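DNA helicase uvsW (Enterobacteria phage T4, PDB 1RIF) unwinds and branch-migrates DNA at the expense of ATP, serving phage recombination, repair and the reorganisation of stalled replication forks. Local coordinates at residues 22-27 / 75-80; 60-65 / 128-133; 143-148 / 256-261; 240-245 / 273-278. The protein carries 1 engineered substitution. All coordinates share one frame; numbering follows the deposited sequence.

Contact 1: 22-27 / 75-80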
loop_
_atom_site.group_PDB
_atom_site.type_symbol
_atom_site.label_atom_id
_atom_site.label_comp_id
_atom_site.label_asym_id
_atom_site.label_seq_id
_atom_site.Cartn_x
_atom_site.Cartn_y
_atom_site.Cartn_z
ATOM N N PHE A 22 -4.891 -26.528 1.166
ATOM C CA PHE A 22 -5.630 -25.287 1.357
ATOM C C PHE A 22 -5.827 -24.990 2.838
ATOM O O PHE A 22 -5.665 -23.854 3.286
ATOM C CB PHE A 22 -6.999 -25.359 0.692
ATOM C CG PHE A 22 -7.871 -24.175 0.997
ATOM C CD1 PHE A 22 -7.575 -22.921 0.463
ATOM C CD2 PHE A 22 -8.960 -24.301 1.852
ATOM C CE1 PHE A 22 -8.351 -21.811 0.777
ATOM C CE2 PHE A 22 -9.743 -23.195 2.173
ATOM C CZ PHE A 22 -9.440 -21.948 1.636
ATOM N N HIS A 23 -6.182 -26.013 3.601
ATOM C CA HIS A 23 -6.394 -25.832 5.026
ATOM C C HIS A 23 -5.088 -25.539 5.741
ATOM O O HIS A 23 -5.069 -24.815 6.735
ATOM C CB HIS A 23 -7.092 -27.063 5.594
ATOM C CG HIS A 23 -8.488 -27.229 5.080
ATOM N ND1 HIS A 23 -9.120 -28.450 5.007
ATOM C CD2 HIS A 23 -9.368 -26.321 4.596
ATOM C CE1 HIS A 23 -10.329 -28.288 4.498
ATOM N NE2 HIS A 23 -10.503 -27.006 4.240
ATOM N N GLU A 24 -3.992 -26.085 5.227
ATOM C CA GLU A 24 -2.690 -25.835 5.826
ATOM C C GLU A 24 -2.338 -24.382 5.558
ATOM O O GLU A 24 -1.865 -23.671 6.441
ATOM C CB GLU A 24 -1.649 -26.749 5.201
ATOM C CG GLU A 24 -1.988 -28.217 5.356
ATOM C CD GLU A 24 -0.951 -29.114 4.722
ATOM O OE1 GLU A 24 -0.690 -28.948 3.509
ATOM O OE2 GLU A 24 -0.397 -29.981 5.436
ATOM N N LEU A 25 -2.590 -23.948 4.326
ATOM C CA LEU A 25 -2.327 -22.570 3.916
ATOM C C LEU A 25 -3.210 -21.583 4.669
ATOM O O LEU A 25 -2.788 -20.470 4.993
ATOM C CB LEU A 25 -2.581 -22.414 2.419
ATOM C CG LEU A 25 -1.489 -22.879 1.457
ATOM C CD1 LEU A 25 -2.059 -22.974 0.051
ATOM C CD2 LEU A 25 -0.322 -21.908 1.507
ATOM N N ARG A 26 -4.443 -22.002 4.932
ATOM C CA ARG A 26 -5.420 -21.174 5.634
ATOM C C ARG A 26 -5.023 -20.941 7.082
ATOM O O ARG A 26 -5.306 -19.885 7.644
ATOM C CB ARG A 26 -6.802 -21.833 5.556
ATOM C CG ARG A 26 -7.894 -21.093 6.294
ATOM C CD ARG A 26 -9.251 -21.736 6.069
ATOM N NE ARG A 26 -10.262 -21.122 6.923
ATOM C CZ ARG A 26 -10.447 -21.415 8.209
ATOM N NH1 ARG A 26 -9.689 -22.330 8.801
ATOM N NH2 ARG A 26 -11.382 -20.776 8.911
ATOM N N ASP A 27 -4.373 -21.932 7.688
ATOM C CA ASP A 27 -3.918 -21.812 9.070
ATOM C C ASP A 27 -2.608 -21.041 9.087
ATOM O O ASP A 27 -2.346 -20.254 9.999
ATOM C CB ASP A 27 -3.705 -23.191 9.709
ATOM C CG ASP A 27 -5.008 -23.946 9.917
ATOM O OD1 ASP A 27 -6.074 -23.288 9.972
ATOM O OD2 ASP A 27 -4.968 -25.194 10.040
ATOM N N PHE A 75 6.392 -27.708 3.949
ATOM C CA PHE A 75 5.616 -28.886 3.575
ATOM C C PHE A 75 6.136 -29.583 2.327
ATOM O O PHE A 75 5.457 -30.441 1.756
ATOM C CB PHE A 75 4.149 -28.509 3.365
ATOM C CG PHE A 75 3.488 -27.927 4.578
ATOM C CD1 PHE A 75 3.806 -26.641 5.014
ATOM C CD2 PHE A 75 2.543 -28.660 5.288
ATOM C CE1 PHE A 75 3.191 -26.090 6.140
ATOM C CE2 PHE A 75 1.919 -28.119 6.417
ATOM C CZ PHE A 75 2.245 -26.830 6.842
ATOM N N GLY A 76 7.339 -29.213 1.908
ATOM C CA GLY A 76 7.925 -29.814 0.728
ATOM C C GLY A 76 7.037 -29.709 -0.499
ATOM O O GLY A 76 6.938 -30.661 -1.276
ATOM N N TYR A 77 6.396 -28.558 -0.687
ATOM C CA TYR A 77 5.521 -28.373 -1.837
ATOM C C TYR A 77 6.205 -27.717 -3.029
ATOM O O TYR A 77 7.149 -26.938 -2.873
ATOM C CB TYR A 77 4.288 -27.543 -1.453
ATOM C CG TYR A 77 3.266 -28.287 -0.620
ATOM C CD1 TYR A 77 2.850 -29.572 -0.974
ATOM C CD2 TYR A 77 2.683 -27.692 0.500
ATOM C CE1 TYR A 77 1.878 -30.246 -0.231
ATOM C CE2 TYR A 77 1.705 -28.357 1.250
ATOM C CZ TYR A 77 1.309 -29.631 0.879
ATOM O OH TYR A 77 0.343 -30.292 1.606
ATOM N N LYS A 78 5.719 -28.057 -4.221
ATOM C CA LYS A 78 6.232 -27.501 -5.472
ATOM C C LYS A 78 5.176 -26.535 -5.994
ATOM O O LYS A 78 4.004 -26.904 -6.111
ATOM C CB LYS A 78 6.472 -28.615 -6.505
ATOM C CG LYS A 78 7.601 -29.589 -6.165
ATOM C CD LYS A 78 8.986 -28.938 -6.248
ATOM C CE LYS A 78 9.271 -27.976 -5.086
ATOM N NZ LYS A 78 10.613 -27.310 -5.186
ATOM N N ALA A 79 5.579 -25.304 -6.311
ATOM C CA ALA A 79 4.611 -24.327 -6.791
ATOM C C ALA A 79 5.005 -23.480 -7.997
ATOM O O ALA A 79 6.165 -23.110 -8.157
ATOM C CB ALA A 79 4.211 -23.423 -5.649
ATOM N N TRP A 80 4.012 -23.186 -8.840
ATOM C CA TRP A 80 4.176 -22.349 -10.032
ATOM C C TRP A 80 3.539 -20.994 -9.726
ATOM O O TRP A 80 2.384 -20.928 -9.293
ATOM C CB TRP A 80 3.457 -22.949 -11.253
ATOM C CG TRP A 80 3.440 -22.011 -12.463
ATOM C CD1 TRP A 80 4.478 -21.759 -13.322
ATOM C CD2 TRP A 80 2.359 -21.156 -12.887
ATOM N NE1 TRP A 80 4.114 -20.802 -14.243
ATOM C CE2 TRP A 80 2.821 -20.415 -14.001
ATOM C CE3 TRP A 80 1.050 -20.941 -12.432
ATOM C CZ2 TRP A 80 2.015 -19.476 -14.670
ATOM C CZ3 TRP A 80 0.246 -20.002 -13.100
ATOM C CH2 TRP A 80 0.736 -19.287 -14.204
#
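The ring of Tyr77 carries the carbonyl oxygen of Phe75 on one face, over its centre, while the carboxylate of Glu24 comes to its edge, with OE1 lying in the ring plane. The carboxylate itself is turned 67° from that plane, and its OE1 accepts a hydrogen bond of 2.5 Å from Tyr77 OH through the syn lone pair, the one on the side of the second oxygen. OE2 leans obliquely against Phe75, 3.1 Å from its CE2, and the carboxylate carbon CD stands 3.5 Å from the same CE2. Glu24 therefore divides its two oxygens, one taking the Tyr77 hydroxyl and the other lying against the hydrocarbon ring of Phe75.

Both segments belong to the N-terminal domain of UvsW, where helix 19-28 lies beside the turn that leads from helix 68-74 into strand 79-81, an outermost strand of the small mixed sheet. Phe75 is the first residue to leave the helix, and Gly76, with positive phi, turns the chain toward the strand. Beyond CG the Glu24 chain is extended (chi2 180°), which carries its carboxylate across from the helix to the two aromatic residues. Phe71 of helix 68-74 stacks on the Phe75 ring and also touches Glu24 and Leu25, while Tyr77 packs on Cys72 and Ile3.

Contact 2: 60-65 / 128-133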
loop_
_atom_site.group_PDB
_atom_site.type_symbol
_atom_site.label_atom_id
_atom_site.label_comp_id
_atom_site.label_asym_id
_atom_site.label_seq_id
_atom_site.Cartn_x
_atom_site.Cartn_y
_atom_site.Cartn_z
ATOM N N LEU A 60 -5.466 -14.486 -1.693
ATOM C CA LEU A 60 -4.494 -14.049 -0.698
ATOM C C LEU A 60 -4.023 -12.627 -1.008
ATOM O O LEU A 60 -3.737 -12.298 -2.163
ATOM C CB LEU A 60 -3.294 -14.988 -0.714
ATOM C CG LEU A 60 -2.165 -14.640 0.247
ATOM C CD1 LEU A 60 -2.465 -15.216 1.617
ATOM C CD2 LEU A 60 -0.866 -15.191 -0.293
ATOM N N PRO A 61 -3.952 -11.754 0.008
ATOM C CA PRO A 61 -3.488 -10.411 -0.345
ATOM C C PRO A 61 -2.146 -10.468 -1.092
ATOM O O PRO A 61 -1.218 -11.176 -0.689
ATOM C CB PRO A 61 -3.429 -9.680 1.006
ATOM C CG PRO A 61 -3.577 -10.752 2.041
ATOM C CD PRO A 61 -4.424 -11.802 1.399
ATOM N N PHE A 62 -2.085 -9.731 -2.202
ATOM C CA PHE A 62 -0.917 -9.674 -3.082
ATOM C C PHE A 62 0.417 -9.594 -2.346
ATOM O O PHE A 62 1.314 -10.404 -2.582
ATOM C CB PHE A 62 -1.059 -8.473 -4.019
ATOM C CG PHE A 62 -0.300 -8.600 -5.306
ATOM C CD1 PHE A 62 -0.978 -8.630 -6.519
ATOM C CD2 PHE A 62 1.088 -8.643 -5.318
ATOM C CE1 PHE A 62 -0.281 -8.699 -7.727
ATOM C CE2 PHE A 62 1.799 -8.711 -6.524
ATOM C CZ PHE A 62 1.109 -8.737 -7.726
ATOM N N GLY A 63 0.535 -8.616 -1.451
ATOM C CA GLY A 63 1.760 -8.419 -0.698
ATOM C C GLY A 63 2.370 -9.613 0.008
ATOM O O GLY A 63 3.551 -9.580 0.340
ATOM N N LEU A 64 1.588 -10.669 0.232
ATOM C CA LEU A 64 2.074 -11.861 0.934
ATOM C C LEU A 64 2.563 -13.017 0.051
ATOM O O LEU A 64 2.951 -14.073 0.557
ATOM C CB LEU A 64 0.980 -12.371 1.882
ATOM C CG LEU A 64 0.716 -11.552 3.148
ATOM C CD1 LEU A 64 -0.640 -11.910 3.726
ATOM C CD2 LEU A 64 1.828 -11.806 4.153
ATOM N N VAL A 65 2.552 -12.824 -1.262
ATOM C CA VAL A 65 2.993 -13.871 -2.172
ATOM C C VAL A 65 4.370 -14.410 -1.785
ATOM O O VAL A 65 4.590 -15.620 -1.765
ATOM C CB VAL A 65 3.049 -13.348 -3.627
ATOM C CG1 VAL A 65 3.502 -14.450 -4.565
ATOM C CG2 VAL A 65 1.686 -12.850 -4.046
ATOM N N ASN A 128 9.901 -2.341 -7.488
ATOM C CA ASN A 128 9.191 -3.449 -6.874
ATOM C C ASN A 128 7.684 -3.266 -6.718
ATOM O O ASN A 128 6.995 -4.163 -6.236
ATOM C CB ASN A 128 9.855 -3.763 -5.541
ATOM C CG ASN A 128 11.304 -4.150 -5.714
ATOM O OD1 ASN A 128 11.607 -5.235 -6.209
ATOM N ND2 ASN A 128 12.210 -3.253 -5.335
ATOM N N ARG A 129 7.178 -2.107 -7.136
ATOM C CA ARG A 129 5.742 -1.815 -7.100
ATOM C C ARG A 129 5.100 -1.608 -5.731
ATOM O O ARG A 129 4.293 -0.692 -5.566
ATOM C CB ARG A 129 4.956 -2.911 -7.843
ATOM C CG ARG A 129 4.563 -2.583 -9.286
ATOM C CD ARG A 129 5.775 -2.465 -10.188
ATOM N NE ARG A 129 5.444 -2.185 -11.591
ATOM C CZ ARG A 129 4.952 -3.071 -12.460
ATOM N NH1 ARG A 129 4.710 -4.328 -12.099
ATOM N NH2 ARG A 129 4.739 -2.706 -13.713
ATOM N N ARG A 130 5.433 -2.448 -4.754
ATOM C CA ARG A 130 4.827 -2.304 -3.435
ATOM C C ARG A 130 5.772 -2.689 -2.307
ATOM O O ARG A 130 6.301 -3.799 -2.291
ATOM C CB ARG A 130 3.533 -3.135 -3.370
ATOM C CG ARG A 130 3.726 -4.637 -3.584
ATOM C CD ARG A 130 2.429 -5.328 -4.011
ATOM N NE ARG A 130 2.016 -4.939 -5.359
ATOM C CZ ARG A 130 2.632 -5.313 -6.483
ATOM N NH1 ARG A 130 3.701 -6.102 -6.442
ATOM N NH2 ARG A 130 2.182 -4.882 -7.659
ATOM N N ARG A 131 5.977 -1.761 -1.370
ATOM C CA ARG A 131 6.863 -1.974 -0.228
ATOM C C ARG A 131 6.429 -1.197 1.007
ATOM O O ARG A 131 5.642 -0.251 0.931
ATOM C CB ARG A 131 8.292 -1.501 -0.532
ATOM C CG ARG A 131 8.965 -2.117 -1.720
ATOM C CD ARG A 131 9.917 -3.222 -1.315
ATOM N NE ARG A 131 9.621 -4.448 -2.053
ATOM C CZ ARG A 131 10.536 -5.310 -2.475
ATOM N NH1 ARG A 131 11.824 -5.080 -2.239
ATOM N NH2 ARG A 131 10.163 -6.401 -3.134
ATOM N N ILE A 132 6.960 -1.618 2.151
ATOM C CA ILE A 132 6.738 -0.904 3.393
ATOM C C ILE A 132 8.091 -0.218 3.471
ATOM O O ILE A 132 9.112 -0.874 3.661
ATOM C CB ILE A 132 6.597 -1.808 4.624
ATOM C CG1 ILE A 132 5.213 -2.459 4.661
ATOM C CG2 ILE A 132 6.801 -0.982 5.876
ATOM C CD1 ILE A 132 5.038 -3.398 5.836
ATOM N N LEU A 133 8.096 1.095 3.275
ATOM C CA LEU A 133 9.323 1.857 3.311
ATOM C C LEU A 133 9.581 2.208 4.765
ATOM O O LEU A 133 8.898 3.051 5.348
ATOM C CB LEU A 133 9.176 3.113 2.454
ATOM C CG LEU A 133 8.771 2.838 1.005
ATOM C CD1 LEU A 133 8.560 4.157 0.287
ATOM C CD2 LEU A 133 9.840 1.995 0.311
#
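A cation-pi pair joins the short 3-10 segment after strand 59-61 of the N-terminal domain to strand 130-133 of the helicase core, with Phe62 supplying the ring and Arg130 the guanidinium. Arg130 CZ lies 4.0 Å from the centroid of the Phe62 ring and 32° off its normal, so the cation sits off-centre, over the CD2-CE2 side. The closest atoms are Arg130 NH1 and Phe62 CE2, 3.2 Å apart, and the two planes are inclined by 35°: the groups are tilted against each other, short of a parallel stack. Farther back along the arginine, CD approaches Phe62 CD2 at 3.8 Å, bringing the aliphatic part of the chain to the ring as well.

Strand 130-133 lies in the parallel sheet of the P-loop NTPase fold, between strands 254-258 and 278-280, so the contact is placed at the junction of the N-terminal part and the ATP-binding domain. A bend at chi3 (69°) turns the Arg130 guanidinium across the ring. CB of the preceding Arg129 lies over the opposite face, offset toward the rim and 3.2 Å above the guanidinium plane, so that both faces of the charged group have a neighbour. Its NH2 also makes a weak hydrogen bond to the carbonyl oxygen of Met253. Both Phe62 and Arg130 are buried, and Pro61, the residue before Phe62, packs on Ile246.

Contact 3: 143-148 / 256-261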
loop_
_atom_site.group_PDB
_atom_site.type_symbol
_atom_site.label_atom_id
_atom_site.label_comp_id
_atom_site.label_asym_id
_atom_site.label_seq_id
_atom_site.Cartn_x
_atom_site.Cartn_y
_atom_site.Cartn_z
ATOM N N LEU A 143 8.540 14.314 0.490
ATOM C CA LEU A 143 9.224 14.403 -0.799
ATOM C C LEU A 143 9.279 13.025 -1.445
ATOM O O LEU A 143 9.183 12.905 -2.668
ATOM C CB LEU A 143 10.647 14.955 -0.632
ATOM C CG LEU A 143 11.459 15.160 -1.928
ATOM C CD1 LEU A 143 10.703 16.076 -2.896
ATOM C CD2 LEU A 143 12.811 15.759 -1.591
ATOM N N ILE A 144 9.437 11.986 -0.625
ATOM C CA ILE A 144 9.475 10.617 -1.135
ATOM C C ILE A 144 8.113 10.314 -1.735
ATOM O O ILE A 144 8.011 9.770 -2.828
ATOM C CB ILE A 144 9.777 9.597 -0.011
ATOM C CG1 ILE A 144 11.225 9.769 0.462
ATOM C CG2 ILE A 144 9.518 8.181 -0.517
ATOM C CD1 ILE A 144 11.682 8.753 1.505
ATOM N N GLN A 145 7.064 10.682 -1.008
ATOM C CA GLN A 145 5.699 10.473 -1.468
ATOM C C GLN A 145 5.392 11.312 -2.718
ATOM O O GLN A 145 4.732 10.842 -3.646
ATOM C CB GLN A 145 4.725 10.796 -0.330
ATOM C CG GLN A 145 4.684 9.706 0.733
ATOM C CD GLN A 145 3.900 10.107 1.967
ATOM O OE1 GLN A 145 4.378 10.889 2.785
ATOM N NE2 GLN A 145 2.688 9.581 2.105
ATOM N N ALA A 146 5.880 12.550 -2.743
ATOM C CA ALA A 146 5.674 13.441 -3.893
ATOM C C ALA A 146 6.354 12.879 -5.141
ATOM O O ALA A 146 5.787 12.911 -6.229
ATOM C CB ALA A 146 6.226 14.835 -3.595
ATOM N N LEU A 147 7.568 12.362 -4.984
ATOM C CA LEU A 147 8.296 11.803 -6.121
ATOM C C LEU A 147 7.609 10.551 -6.662
ATOM O O LEU A 147 7.514 10.355 -7.873
ATOM C CB LEU A 147 9.744 11.501 -5.722
ATOM C CG LEU A 147 10.555 12.783 -5.525
ATOM C CD1 LEU A 147 11.966 12.473 -5.057
ATOM C CD2 LEU A 147 10.586 13.526 -6.848
ATOM N N LEU A 148 7.129 9.709 -5.755
ATOM C CA LEU A 148 6.420 8.493 -6.124
ATOM C C LEU A 148 5.140 8.840 -6.901
ATOM O O LEU A 148 4.852 8.219 -7.922
ATOM C CB LEU A 148 6.077 7.694 -4.861
ATOM C CG LEU A 148 7.237 6.923 -4.239
ATOM C CD1 LEU A 148 6.846 6.513 -2.833
ATOM C CD2 LEU A 148 7.579 5.710 -5.091
ATOM N N PHE A 256 2.300 1.763 -1.153
ATOM C CA PHE A 256 3.397 2.028 -0.233
ATOM C C PHE A 256 2.956 2.415 1.168
ATOM O O PHE A 256 2.022 3.191 1.357
ATOM C CB PHE A 256 4.301 3.140 -0.783
ATOM C CG PHE A 256 4.809 2.870 -2.174
ATOM C CD1 PHE A 256 4.374 3.636 -3.248
ATOM C CD2 PHE A 256 5.698 1.830 -2.412
ATOM C CE1 PHE A 256 4.819 3.363 -4.545
ATOM C CE2 PHE A 256 6.145 1.553 -3.695
ATOM C CZ PHE A 256 5.703 2.320 -4.764
ATOM N N GLY A 257 3.639 1.843 2.149
ATOM C CA GLY A 257 3.379 2.171 3.535
ATOM C C GLY A 257 4.677 2.808 3.999
ATOM O O GLY A 257 5.749 2.319 3.660
ATOM N N LEU A 258 4.605 3.913 4.728
ATOM C CA LEU A 258 5.822 4.559 5.223
ATOM C C LEU A 258 5.758 4.614 6.743
ATOM O O LEU A 258 4.758 5.058 7.322
ATOM C CB LEU A 258 5.976 5.974 4.651
ATOM C CG LEU A 258 6.283 6.064 3.156
ATOM C CD1 LEU A 258 4.994 5.885 2.346
ATOM C CD2 LEU A 258 6.926 7.411 2.861
ATOM N N SER A 259 6.823 4.173 7.398
ATOM C CA SER A 259 6.803 4.160 8.844
ATOM C C SER A 259 8.162 3.924 9.466
ATOM O O SER A 259 8.947 3.122 8.974
ATOM C CB SER A 259 5.827 3.076 9.308
ATOM O OG SER A 259 5.869 2.896 10.705
ATOM N N GLY A 260 8.428 4.630 10.556
ATOM C CA GLY A 260 9.685 4.456 11.256
ATOM C C GLY A 260 9.473 3.540 12.452
ATOM O O GLY A 260 10.425 3.145 13.124
ATOM N N SER A 261 8.216 3.189 12.701
ATOM C CA SER A 261 7.851 2.332 13.823
ATOM C C SER A 261 7.030 1.101 13.404
ATOM O O SER A 261 5.829 1.034 13.669
ATOM C CB SER A 261 7.048 3.156 14.832
ATOM O OG SER A 261 7.673 4.406 15.073
#
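Helix 143-148 runs nearly antiparallel to strand 256-258, at 169° between their directions, with the axes 10.9 Å apart at closest approach. This is the layering of helix on parallel sheet found in the P-loop NTPase fold: helix 141-155 follows the predicted ATP-binding loop and covers strand 254-258, an inner strand of the sheet. Two side chains of the strand, Phe256 and Leu258, reach toward the helix, separated by Gly257.

Leu258 meets the helix through its CD2 methyl, which lies 3.8 Å from Gln145 CG and 4.3 Å from Ile144 CG2. Gln145 CG, anti to the carbonyl carbon (chi1 -75°), is set against the leucine methyl, and the residue also touches Met230 and Asp232 of the adjacent strand 226-232; Asp232 begins the predicted DEAH box. Ile144 in turn packs on Leu135 of the predicted nucleotide-binding segment.

One turn farther along the helix, Leu148 presents both methyls to the same side of the Phe256 ring. CD1 makes an off-centre CH-pi contact, 4.3 Å from the ring centroid and 29° off the normal, whereas CD2 approaches obliquely, 3.7 Å from Phe256 CE1.

Contact 4: 240-245 / 273-278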
loop_
_atom_site.group_PDB
_atom_site.type_symbol
_atom_site.label_atom_id
_atom_site.label_comp_id
_atom_site.label_asym_id
_atom_site.label_seq_id
_atom_site.Cartn_x
_atom_site.Cartn_y
_atom_site.Cartn_z
ATOM N N LYS A 240 -8.861 -3.605 10.708
ATOM C CA LYS A 240 -10.232 -3.419 10.272
ATOM C C LYS A 240 -10.263 -2.504 9.052
ATOM O O LYS A 240 -10.961 -2.780 8.073
ATOM C CB LYS A 240 -11.063 -2.825 11.407
ATOM C CG LYS A 240 -12.546 -2.713 11.088
ATOM C CD LYS A 240 -13.351 -2.268 12.304
ATOM C CE LYS A 240 -13.460 -3.398 13.344
ATOM N NZ LYS A 240 -12.143 -3.918 13.869
ATOM N N SER A 241 -9.499 -1.415 9.113
ATOM C CA SER A 241 -9.423 -0.470 8.006
ATOM C C SER A 241 -8.857 -1.173 6.775
ATOM O O SER A 241 -9.451 -1.143 5.697
ATOM C CB SER A 241 -8.524 0.716 8.377
ATOM O OG SER A 241 -9.166 1.578 9.297
ATOM N N ILE A 242 -7.703 -1.807 6.948
ATOM C CA ILE A 242 -7.040 -2.519 5.865
ATOM C C ILE A 242 -7.963 -3.527 5.210
ATOM O O ILE A 242 -8.203 -3.464 4.006
ATOM C CB ILE A 242 -5.779 -3.258 6.378
ATOM C CG1 ILE A 242 -4.739 -2.232 6.855
ATOM C CG2 ILE A 242 -5.220 -4.163 5.284
ATOM C CD1 ILE A 242 -3.525 -2.839 7.534
ATOM N N SER A 243 -8.493 -4.457 5.997
ATOM C CA SER A 243 -9.369 -5.465 5.427
ATOM C C SER A 243 -10.629 -4.842 4.844
ATOM O O SER A 243 -11.302 -5.449 4.011
ATOM C CB SER A 243 -9.718 -6.541 6.471
ATOM O OG SER A 243 -10.244 -5.986 7.656
ATOM N N SER A 244 -10.927 -3.613 5.255
ATOM C CA SER A 244 -12.110 -2.907 4.774
ATOM C C SER A 244 -11.991 -2.342 3.347
ATOM O O SER A 244 -12.976 -2.322 2.612
ATOM C CB SER A 244 -12.463 -1.777 5.746
ATOM O OG SER A 244 -13.698 -1.189 5.408
ATOM N N ILE A 245 -10.798 -1.901 2.948
ATOM C CA ILE A 245 -10.613 -1.324 1.612
ATOM C C ILE A 245 -9.672 -2.080 0.677
ATOM O O ILE A 245 -9.580 -1.737 -0.502
ATOM C CB ILE A 245 -10.054 0.128 1.672
ATOM C CG1 ILE A 245 -8.611 0.109 2.187
ATOM C CG2 ILE A 245 -10.923 1.000 2.567
ATOM C CD1 ILE A 245 -7.843 1.411 1.954
ATOM N N VAL A 273 1.951 -6.356 5.474
ATOM C CA VAL A 273 2.755 -6.699 4.303
ATOM C C VAL A 273 1.803 -7.194 3.215
ATOM O O VAL A 273 2.097 -7.105 2.026
ATOM C CB VAL A 273 3.818 -7.787 4.615
ATOM C CG1 VAL A 273 4.575 -7.419 5.878
ATOM C CG2 VAL A 273 3.174 -9.128 4.758
ATOM N N GLY A 274 0.649 -7.705 3.637
ATOM C CA GLY A 274 -0.345 -8.168 2.684
ATOM C C GLY A 274 -0.969 -6.972 1.982
ATOM O O GLY A 274 -1.388 -7.059 0.835
ATOM N N MET A 275 -1.017 -5.839 2.678
ATOM C CA MET A 275 -1.589 -4.618 2.130
ATOM C C MET A 275 -0.551 -3.710 1.469
ATOM O O MET A 275 -0.855 -3.045 0.484
ATOM C CB MET A 275 -2.304 -3.833 3.234
ATOM C CG MET A 275 -2.805 -2.445 2.817
ATOM S SD MET A 275 -4.087 -2.483 1.539
ATOM C CE MET A 275 -5.121 -1.112 2.028
ATOM N N PHE A 276 0.671 -3.697 1.999
ATOM C CA PHE A 276 1.720 -2.823 1.481
ATOM C C PHE A 276 2.976 -3.430 0.845
ATOM O O PHE A 276 3.788 -2.694 0.287
ATOM C CB PHE A 276 2.175 -1.872 2.594
ATOM C CG PHE A 276 1.100 -0.951 3.083
ATOM C CD1 PHE A 276 0.524 -1.140 4.335
ATOM C CD2 PHE A 276 0.646 0.094 2.280
ATOM C CE1 PHE A 276 -0.494 -0.309 4.782
ATOM C CE2 PHE A 276 -0.371 0.931 2.714
ATOM C CZ PHE A 276 -0.947 0.732 3.968
ATOM N N GLY A 277 3.158 -4.742 0.935
ATOM C CA GLY A 277 4.347 -5.352 0.360
ATOM C C GLY A 277 5.460 -5.578 1.372
ATOM O O GLY A 277 5.347 -5.202 2.543
ATOM N N GLU A 278 6.549 -6.191 0.925
ATOM C CA GLU A 278 7.677 -6.459 1.810
ATOM C C GLU A 278 8.312 -5.193 2.362
ATOM O O GLU A 278 8.233 -4.124 1.755
ATOM C CB GLU A 278 8.742 -7.288 1.093
ATOM C CG GLU A 278 8.551 -8.776 1.267
ATOM C CD GLU A 278 8.281 -9.480 -0.041
ATOM O OE1 GLU A 278 9.149 -9.407 -0.937
ATOM O OE2 GLU A 278 7.205 -10.108 -0.170
#
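Gly277 N donates to the carbonyl oxygen of Val273 at 2.8 Å, closing the last turn of helix 269-276 just behind Met275, the residue that meets Ile242 and Ile245 of helix 239-245. Gly277 itself leaves helical geometry with positive phi and leads the chain into strand 278-280.

Between the helices the contact is wholly apolar. Met275 spans the gap and touches both isoleucines with different parts of its chain. Near the backbone, its CB stands 3.6 Å from Ile242 CG2. At its far end, CE lies 3.7 Å from Ile245 CG1 and equally near Ile245 CD1, the two side chains crossing at about a right angle. Bends at chi2 (64°) and chi3 (144°) bring this terminal methyl to Ile245, while Met275 CG rests over the centre of one face of the Phe276 ring.

Both helices belong to the ATP-binding domain and flank strand 254-258 in the chain. Met275 also touches Met229 of strand 226-232, and Ile245 reaches Trp212 and Val215 of helix 212-215. With no hydrogen bond or ion pair across it, the contact depends on dispersion and the burial of apolar surface.

Contacts 2, 3 and 4 touch one another at the parallel sheet, whereas contact 1 lies in the N-terminal domain, about 33 Å from contact 3 between centres. Contact 2 bridges the two domains: its centre is about 19 Å from that of contact 1 and 9 Å from that of contact 4. Strands 130-133 and 254-258 are neighbours, with Leu133 N 2.7 Å from Gly257 O in a probable hydrogen bond between contacts 2 and 3. On the other side, Ile132 N and Glu278 O, 2.8 Å apart, probably join contacts 2 and 4. Phe276 packs against Phe256 and Gly257, connecting contacts 3 and 4. Contact 3 comes closest to the predicted ATP site, through Ile144 and Leu135, about 3 Å between side chains.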